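Tetratricopeptide repeat domain protein (Salinibacter ruber, PDB 3MA5) is of unknown function, although this fragment is a tetratricopeptide repeat domain, a helical scaffold that in many relatives binds protein or peptide partners. Local coordinates at residues A28-L33 and V41-H46; F8-L13 and V34-D39. All coordinates share one frame; numbering follows the deposited sequence.

Contact 1 (A28-L33 and V41-H46); sequences ALFEEL and VGTYYH
The hydroxyl of Thr-43 lies against Leu-33, with OG1 3.7 Å from Leu-33 CD1, while a weak hydrogen bond ties the same oxygen back to Tyr-40 O in the preceding turn. Threonine suits this buried place because its hydroxyl can bond weakly to a nearby carbonyl while its methyl packs. With OG1 beside the backbone N (chi1 -42°), CG2 is left anti to that nitrogen and reaches helix 23-36, lying 3.4 Å from Phe-30 CD1. The same methyl also meets the backbone, 3.3 Å from Phe-30 O. One turn further along helix 42-53, His-46 brings its CB against the far end of the phenyl ring, 3.4 Å from Phe-30 CZ. The two rings are nearly parallel, their planes 20° apart, but so far displaced that they barely overlap, with centroids 6.0 Å apart; the aliphatic CB carries more of the contact than the imidazole. The flat phenyl ring thus spans Thr-43 and His-46 on one side of the facing helix. The short axes approach to 9.5 Å at 137°, an obliquely antiparallel packing between helices of two successive predicted TPR units. Helix 7-19 adds Ala-14 against Phe-30 and Gln-15 against His-46, whereas Tyr-44 and Tyr-45 carry helix 42-53 onto helices 57-74 and 77-91.

Contact 2 (F8-L13 and V34-D39); sequences FTRYAL and VETDPD
Arg-10 reaches from helix 7-19 toward Thr-36 and Asp-37 at the end of helix 23-36. Its CB points toward that helix, and the aliphatic chain that follows, bent at chi2 and chi3, spans the gap; the long side chain is what allows a cation to cross it. At NE there is a long, weak ion pair with Glu-32 OE1, and the guanidinium group then lies against Leu-33. NH2 donates to Thr-36 OG1 over 2.9 Å, a bond with an N-H...O angle of 137° and thus appreciably bent, the oxygen lying close to the guanidinium plane. The other tip atom, NH1, forms a rather long salt bridge of 3.5 Å to Asp-37 OD2, also at the guanidinium edge, although the carboxylate plane is turned 64° from it. Asp-37 OD2 lies 2.8 Å from Thr-36 OG1, and Glu-32 O is also within hydrogen-bonding reach of that hydroxyl. Threonine suits the last helical turn because its hydroxyl can turn back to a carbonyl of its own helix while its oxygen accepts from Arg-10. Asp-37, the first residue to leave helical geometry, leads into Pro-38. This polar surface contact joins the two antiparallel helices of the first predicted TPR unit, with Pro-38 leaning on Tyr-44 of helix 42-53.

From the N terminus, helix 7-19 supplies the first segment of contact 2 and the chain then turns into helix 23-36, whose middle gives residues 28-33 to contact 1 and whose last turn, with the loop after it, gives 34-39 back to contact 2. That closes a helical hairpin with 20 residues between its segments. Only then does 41-46 complete contact 1 across seven residues, the end of helix 23-36 and a short loop, so the two contacts cross rather than nest. Helix 23-36 is shared, tied to its predecessor by polar groups at the surface and to helix 42-53 by buried packing. Tyr-11 joins the outer pair directly, packing on His-46 and on Gly-42 O, so all three helices meet.

Contact 1 (A28-L33 and V41-H46)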
ATOM      1  N   ALA A  28      -1.768   3.955 -10.167  1.00 78.00           N
ATOM      2  CA  ALA A  28      -1.336   3.148 -11.304  1.00 73.74           C
ATOM      3  C   ALA A  28      -0.049   2.432 -10.909  1.00 80.89           C
ATOM      4  O   ALA A  28       0.004   1.207 -10.837  1.00 81.75           O
ATOM      5  CB  ALA A  28      -1.083   4.046 -12.513  1.00 76.16           C
ATOM      6  N   LEU A  29       0.987   3.215 -10.641  1.00 80.64           N
ATOM      7  CA  LEU A  29       2.282   2.686 -10.239  1.00 80.50           C
ATOM      8  C   LEU A  29       2.178   1.672  -9.094  1.00 81.48           C
ATOM      9  O   LEU A  29       2.729   0.573  -9.179  1.00 80.94           O
ATOM     10  CB  LEU A  29       3.208   3.838  -9.820  1.00 82.77           C
ATOM     11  CG  LEU A  29       3.708   4.791 -10.911  1.00 87.28           C
ATOM     12  CD1 LEU A  29       4.371   5.994 -10.266  1.00 91.41           C
ATOM     13  CD2 LEU A  29       4.680   4.074 -11.830  1.00 89.63           C
ATOM     14  N   PHE A  30       1.468   2.035  -8.026  1.00 77.31           N
ATOM     15  CA  PHE A  30       1.327   1.141  -6.880  1.00 74.31           C
ATOM     16  C   PHE A  30       0.783  -0.243  -7.234  1.00 75.21           C
ATOM     17  O   PHE A  30       1.340  -1.256  -6.810  1.00 76.52           O
ATOM     18  CB  PHE A  30       0.437   1.775  -5.797  1.00 73.27           C
ATOM     19  CG  PHE A  30       1.151   2.768  -4.929  1.00 74.75           C
ATOM     20  CD1 PHE A  30       2.465   2.543  -4.512  1.00 81.14           C
ATOM     21  CD2 PHE A  30       0.510   3.926  -4.506  1.00 79.50           C
ATOM     22  CE1 PHE A  30       3.128   3.459  -3.686  1.00 73.16           C
ATOM     23  CE2 PHE A  30       1.164   4.850  -3.680  1.00 81.78           C
ATOM     24  CZ  PHE A  30       2.471   4.612  -3.272  1.00 77.56           C
ATOM     25  N   GLU A  31      -0.304  -0.277  -8.001  1.00 81.49           N
ATOM     26  CA  GLU A  31      -0.942  -1.536  -8.385  1.00 81.28           C
ATOM     27  C   GLU A  31      -0.006  -2.395  -9.200  1.00 81.18           C
ATOM     28  O   GLU A  31       0.042  -3.617  -9.029  1.00 79.53           O
ATOM     29  CB  GLU A  31      -2.216  -1.267  -9.191  1.00 78.76           C
ATOM     30  CG  GLU A  31      -3.500  -1.508  -8.415  1.00 81.16           C
ATOM     31  CD  GLU A  31      -4.685  -0.779  -9.028  1.00 85.09           C
ATOM     32  OE1 GLU A  31      -4.744  -0.716 -10.271  1.00 81.91           O
ATOM     33  OE2 GLU A  31      -5.556  -0.276  -8.277  1.00 80.75           O
ATOM     34  N   GLU A  32       0.726  -1.733 -10.089  1.00 79.57           N
ATOM     35  CA  GLU A  32       1.696  -2.362 -10.975  1.00 82.51           C
ATOM     36  C   GLU A  32       2.797  -3.018 -10.128  1.00 86.21           C
ATOM     37  O   GLU A  32       3.106  -4.204 -10.270  1.00 84.39           O
ATOM     38  CB  GLU A  32       2.259  -1.263 -11.857  1.00 80.08           C
ATOM     39  CG  GLU A  32       3.274  -1.653 -12.875  1.00 85.95           C
ATOM     40  CD  GLU A  32       3.929  -0.407 -13.445  1.00102.64           C
ATOM     41  OE1 GLU A  32       4.538   0.339 -12.632  1.00104.17           O
ATOM     42  OE2 GLU A  32       3.830  -0.160 -14.678  1.00105.40           O
ATOM     43  N   LEU A  33       3.366  -2.219  -9.232  1.00 82.91           N
ATOM     44  CA  LEU A  33       4.404  -2.653  -8.310  1.00 79.05           C
ATOM     45  C   LEU A  33       3.981  -3.854  -7.522  1.00 80.27           C
ATOM     46  O   LEU A  33       4.765  -4.748  -7.275  1.00 85.91           O
ATOM     47  CB  LEU A  33       4.692  -1.565  -7.301  1.00 83.24           C
ATOM     48  CG  LEU A  33       5.884  -0.660  -7.502  1.00 80.83           C
ATOM     49  CD1 LEU A  33       5.892   0.334  -6.367  1.00 79.95           C
ATOM     50  CD2 LEU A  33       7.155  -1.476  -7.526  1.00 78.54           C
ATOM     51  N   VAL A  41       7.380  -4.884   0.419  1.00 80.53           N
ATOM     52  CA  VAL A  41       6.434  -4.427   1.458  1.00 76.36           C
ATOM     53  C   VAL A  41       5.887  -2.990   1.495  1.00 78.67           C
ATOM     54  O   VAL A  41       4.733  -2.775   1.876  1.00 80.81           O
ATOM     55  CB  VAL A  41       7.021  -4.679   2.865  1.00 73.28           C
ATOM     56  CG1 VAL A  41       6.010  -5.373   3.736  1.00 72.91           C
ATOM     57  CG2 VAL A  41       8.297  -5.478   2.751  1.00 80.95           C
ATOM     58  N   GLY A  42       6.712  -2.017   1.125  1.00 70.00           N
ATOM     59  CA  GLY A  42       6.307  -0.627   1.187  1.00 69.92           C
ATOM     60  C   GLY A  42       5.073  -0.188   0.434  1.00 80.33           C
ATOM     61  O   GLY A  42       4.384   0.762   0.850  1.00 76.35           O
ATOM     62  N   THR A  43       4.794  -0.873  -0.671  1.00 75.78           N
ATOM     63  CA  THR A  43       3.650  -0.559  -1.514  1.00 73.35           C
ATOM     64  C   THR A  43       2.298  -0.785  -0.859  1.00 70.22           C
ATOM     65  O   THR A  43       1.370  -0.011  -1.043  1.00 71.34           O
ATOM     66  CB  THR A  43       3.660  -1.404  -2.786  1.00 76.23           C
ATOM     67  OG1 THR A  43       4.988  -1.480  -3.296  1.00 69.06           O
ATOM     68  CG2 THR A  43       2.764  -0.794  -3.839  1.00 73.52           C
ATOM     69  N   TYR A  44       2.187  -1.853  -0.090  1.00 64.11           N
ATOM     70  CA  TYR A  44       0.913  -2.192   0.514  1.00 61.70           C
ATOM     71  C   TYR A  44       0.258  -1.168   1.410  1.00 64.00           C
ATOM     72  O   TYR A  44      -0.953  -1.056   1.404  1.00 64.08           O
ATOM     73  CB  TYR A  44       1.028  -3.537   1.239  1.00 66.12           C
ATOM     74  CG  TYR A  44       1.434  -4.660   0.322  1.00 74.81           C
ATOM     75  CD1 TYR A  44       2.759  -4.814  -0.074  1.00 73.65           C
ATOM     76  CD2 TYR A  44       0.479  -5.536  -0.204  1.00 74.28           C
ATOM     77  CE1 TYR A  44       3.130  -5.817  -0.984  1.00 75.18           C
ATOM     78  CE2 TYR A  44       0.832  -6.538  -1.107  1.00 79.95           C
ATOM     79  CZ  TYR A  44       2.160  -6.671  -1.497  1.00 76.85           C
ATOM     80  OH  TYR A  44       2.518  -7.630  -2.421  1.00 74.69           O
ATOM     81  N   TYR A  45       1.037  -0.419   2.178  1.00 70.09           N
ATOM     82  CA  TYR A  45       0.425   0.564   3.058  1.00 64.24           C
ATOM     83  C   TYR A  45      -0.142   1.784   2.321  1.00 65.42           C
ATOM     84  O   TYR A  45      -1.238   2.249   2.617  1.00 64.02           O
ATOM     85  CB  TYR A  45       1.430   0.997   4.128  1.00 57.16           C
ATOM     86  CG  TYR A  45       0.972   2.153   4.963  1.00 60.62           C
ATOM     87  CD1 TYR A  45       1.147   3.464   4.523  1.00 65.71           C
ATOM     88  CD2 TYR A  45       0.301   1.941   6.161  1.00 61.48           C
ATOM     89  CE1 TYR A  45       0.649   4.546   5.266  1.00 67.18           C
ATOM     90  CE2 TYR A  45      -0.200   3.016   6.911  1.00 63.73           C
ATOM     91  CZ  TYR A  45      -0.025   4.316   6.455  1.00 69.38           C
ATOM     92  OH  TYR A  45      -0.520   5.384   7.171  1.00 73.17           O
ATOM     93  N   HIS A  46       0.600   2.302   1.361  1.00 65.74           N
ATOM     94  CA  HIS A  46       0.129   3.446   0.625  1.00 68.69           C
ATOM     95  C   HIS A  46      -0.987   3.097  -0.344  1.00 70.43           C
ATOM     96  O   HIS A  46      -1.842   3.935  -0.609  1.00 72.15           O
ATOM     97  CB  HIS A  46       1.291   4.111  -0.121  1.00 72.84           C
ATOM     98  CG  HIS A  46       2.357   4.636   0.788  1.00 79.73           C
ATOM     99  ND1 HIS A  46       2.101   5.541   1.788  1.00 77.28           N
ATOM    100  CD2 HIS A  46       3.673   4.311   0.902  1.00 80.45           C
ATOM    101  CE1 HIS A  46       3.199   5.748   2.491  1.00 79.76           C
ATOM    102  NE2 HIS A  46       4.166   5.010   1.970  1.00 83.71           N
TER

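Contact 2 (F8-L13 and V34-D39)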
ATOM      1  N   PHE A   8      12.354   0.507  -5.863  1.00 96.36           N
ATOM      2  CA  PHE A   8      12.382   1.748  -5.112  1.00 87.01           C
ATOM      3  C   PHE A   8      12.190   2.963  -6.012  1.00 87.87           C
ATOM      4  O   PHE A   8      11.468   3.888  -5.662  1.00 89.20           O
ATOM      5  CB  PHE A   8      13.687   1.931  -4.333  1.00 83.83           C
ATOM      6  CG  PHE A   8      13.773   3.269  -3.621  1.00 95.58           C
ATOM      7  CD1 PHE A   8      13.015   3.522  -2.474  1.00 90.75           C
ATOM      8  CD2 PHE A   8      14.524   4.309  -4.163  1.00 94.13           C
ATOM      9  CE1 PHE A   8      13.003   4.790  -1.884  1.00 85.51           C
ATOM     10  CE2 PHE A   8      14.516   5.573  -3.582  1.00 89.25           C
ATOM     11  CZ  PHE A   8      13.751   5.818  -2.442  1.00 88.89           C
ATOM     12  N   THR A   9      12.833   2.979  -7.169  1.00 92.10           N
ATOM     13  CA  THR A   9      12.704   4.143  -8.032  1.00 95.02           C
ATOM     14  C   THR A   9      11.238   4.512  -8.258  1.00 93.96           C
ATOM     15  O   THR A   9      10.821   5.616  -7.903  1.00 93.32           O
ATOM     16  CB  THR A   9      13.449   3.928  -9.376  1.00102.49           C
ATOM     17  OG1 THR A   9      14.865   3.934  -9.137  1.00106.95           O
ATOM     18  CG2 THR A   9      13.110   5.025 -10.375  1.00102.49           C
ATOM     19  N   ARG A  10      10.449   3.599  -8.820  1.00 91.37           N
ATOM     20  CA  ARG A  10       9.039   3.904  -9.053  1.00 90.69           C
ATOM     21  C   ARG A  10       8.234   4.006  -7.765  1.00 88.57           C
ATOM     22  O   ARG A  10       7.240   4.721  -7.709  1.00 91.52           O
ATOM     23  CB  ARG A  10       8.387   2.904 -10.024  1.00 93.96           C
ATOM     24  CG  ARG A  10       9.006   1.534 -10.094  1.00 94.97           C
ATOM     25  CD  ARG A  10       8.908   1.020 -11.519  1.00 94.61           C
ATOM     26  NE  ARG A  10       7.936  -0.053 -11.650  1.00 89.07           N
ATOM     27  CZ  ARG A  10       8.123  -1.282 -11.190  1.00 90.45           C
ATOM     28  NH1 ARG A  10       9.256  -1.590 -10.567  1.00 96.29           N
ATOM     29  NH2 ARG A  10       7.180  -2.201 -11.349  1.00 90.04           N
ATOM     30  N   TYR A  11       8.640   3.291  -6.729  1.00 83.52           N
ATOM     31  CA  TYR A  11       7.935   3.419  -5.461  1.00 80.06           C
ATOM     32  C   TYR A  11       8.026   4.909  -5.043  1.00 90.48           C
ATOM     33  O   TYR A  11       7.008   5.579  -4.847  1.00 90.34           O
ATOM     34  CB  TYR A  11       8.586   2.536  -4.395  1.00 79.63           C
ATOM     35  CG  TYR A  11       8.119   2.839  -2.995  1.00 83.83           C
ATOM     36  CD1 TYR A  11       7.031   2.170  -2.437  1.00 83.73           C
ATOM     37  CD2 TYR A  11       8.749   3.818  -2.236  1.00 80.63           C
ATOM     38  CE1 TYR A  11       6.586   2.462  -1.153  1.00 85.47           C
ATOM     39  CE2 TYR A  11       8.310   4.126  -0.953  1.00 84.49           C
ATOM     40  CZ  TYR A  11       7.226   3.443  -0.418  1.00 87.60           C
ATOM     41  OH  TYR A  11       6.789   3.728   0.851  1.00 87.86           O
ATOM     42  N   ALA A  12       9.253   5.415  -4.917  1.00 94.34           N
ATOM     43  CA  ALA A  12       9.477   6.807  -4.541  1.00 90.33           C
ATOM     44  C   ALA A  12       8.765   7.706  -5.550  1.00 91.10           C
ATOM     45  O   ALA A  12       8.201   8.741  -5.189  1.00 92.94           O
ATOM     46  CB  ALA A  12      10.982   7.117  -4.512  1.00 86.55           C
ATOM     47  N   LEU A  13       8.803   7.300  -6.811  1.00 86.63           N
ATOM     48  CA  LEU A  13       8.143   8.029  -7.883  1.00 90.29           C
ATOM     49  C   LEU A  13       6.681   8.195  -7.469  1.00 92.53           C
ATOM     50  O   LEU A  13       6.201   9.311  -7.253  1.00 86.85           O
ATOM     51  CB  LEU A  13       8.217   7.205  -9.167  1.00 97.04           C
ATOM     52  CG  LEU A  13       7.929   7.777 -10.555  1.00 96.74           C
ATOM     53  CD1 LEU A  13       7.153   9.070 -10.463  1.00 92.01           C
ATOM     54  CD2 LEU A  13       9.254   7.992 -11.255  1.00105.12           C
ATOM     55  N   VAL A  34       2.738  -3.850  -7.078  1.00 76.07           N
ATOM     56  CA  VAL A  34       2.244  -4.951  -6.284  1.00 74.82           C
ATOM     57  C   VAL A  34       2.196  -6.283  -7.035  1.00 84.60           C
ATOM     58  O   VAL A  34       2.284  -7.348  -6.421  1.00 88.90           O
ATOM     59  CB  VAL A  34       0.878  -4.598  -5.681  1.00 78.88           C
ATOM     60  CG1 VAL A  34       0.114  -5.842  -5.315  1.00 75.88           C
ATOM     61  CG2 VAL A  34       1.100  -3.780  -4.420  1.00 81.63           C
ATOM     62  N   GLU A  35       2.079  -6.240  -8.357  1.00 87.64           N
ATOM     63  CA  GLU A  35       2.036  -7.478  -9.115  1.00 87.14           C
ATOM     64  C   GLU A  35       3.383  -7.831  -9.738  1.00 86.89           C
ATOM     65  O   GLU A  35       3.688  -9.011  -9.920  1.00 89.70           O
ATOM     66  CB  GLU A  35       0.913  -7.430 -10.168  1.00 87.42           C
ATOM     67  CG  GLU A  35       0.853  -6.182 -11.018  1.00 94.76           C
ATOM     68  CD  GLU A  35      -0.518  -5.986 -11.683  1.00105.14           C
ATOM     69  OE1 GLU A  35      -1.443  -6.787 -11.392  1.00104.81           O
ATOM     70  OE2 GLU A  35      -0.669  -5.027 -12.490  1.00101.79           O
ATOM     71  N   THR A  36       4.201  -6.826 -10.047  1.00 80.51           N
ATOM     72  CA  THR A  36       5.518  -7.089 -10.613  1.00 82.48           C
ATOM     73  C   THR A  36       6.475  -7.523  -9.511  1.00 80.36           C
ATOM     74  O   THR A  36       7.149  -8.533  -9.631  1.00 83.61           O
ATOM     75  CB  THR A  36       6.102  -5.852 -11.342  1.00 84.23           C
ATOM     76  OG1 THR A  36       6.151  -4.727 -10.459  1.00 85.55           O
ATOM     77  CG2 THR A  36       5.255  -5.513 -12.555  1.00 81.61           C
ATOM     78  N   ASP A  37       6.510  -6.760  -8.430  1.00 81.28           N
ATOM     79  CA  ASP A  37       7.363  -7.042  -7.276  1.00 81.74           C
ATOM     80  C   ASP A  37       6.442  -7.186  -6.063  1.00 80.44           C
ATOM     81  O   ASP A  37       6.368  -6.288  -5.222  1.00 77.45           O
ATOM     82  CB  ASP A  37       8.329  -5.879  -7.050  1.00 84.65           C
ATOM     83  CG  ASP A  37       9.116  -5.551  -8.270  1.00 92.13           C
ATOM     84  OD1 ASP A  37      10.201  -6.119  -8.445  1.00 95.22           O
ATOM     85  OD2 ASP A  37       8.637  -4.732  -9.071  1.00 90.65           O
ATOM     86  N   PRO A  38       5.739  -8.323  -5.954  1.00 79.63           N
ATOM     87  CA  PRO A  38       4.826  -8.545  -4.834  1.00 81.16           C
ATOM     88  C   PRO A  38       5.420  -8.587  -3.433  1.00 78.87           C
ATOM     89  O   PRO A  38       4.715  -8.285  -2.472  1.00 79.73           O
ATOM     90  CB  PRO A  38       4.123  -9.845  -5.211  1.00 76.34           C
ATOM     91  CG  PRO A  38       5.144 -10.552  -5.970  1.00 79.04           C
ATOM     92  CD  PRO A  38       5.752  -9.491  -6.844  1.00 78.45           C
ATOM     93  N   ASP A  39       6.693  -8.957  -3.283  1.00 85.18           N
ATOM     94  CA  ASP A  39       7.236  -8.969  -1.925  1.00 88.76           C
ATOM     95  C   ASP A  39       8.091  -7.758  -1.551  1.00 80.30           C
ATOM     96  O   ASP A  39       9.064  -7.870  -0.811  1.00 81.66           O
ATOM     97  CB  ASP A  39       7.995 -10.267  -1.584  1.00 89.53           C
ATOM     98  CG  ASP A  39       8.232 -11.155  -2.776  1.00100.45           C
ATOM     99  OD1 ASP A  39       8.543 -10.626  -3.866  1.00104.06           O
ATOM    100  OD2 ASP A  39       8.128 -12.390  -2.611  1.00 98.74           O
TER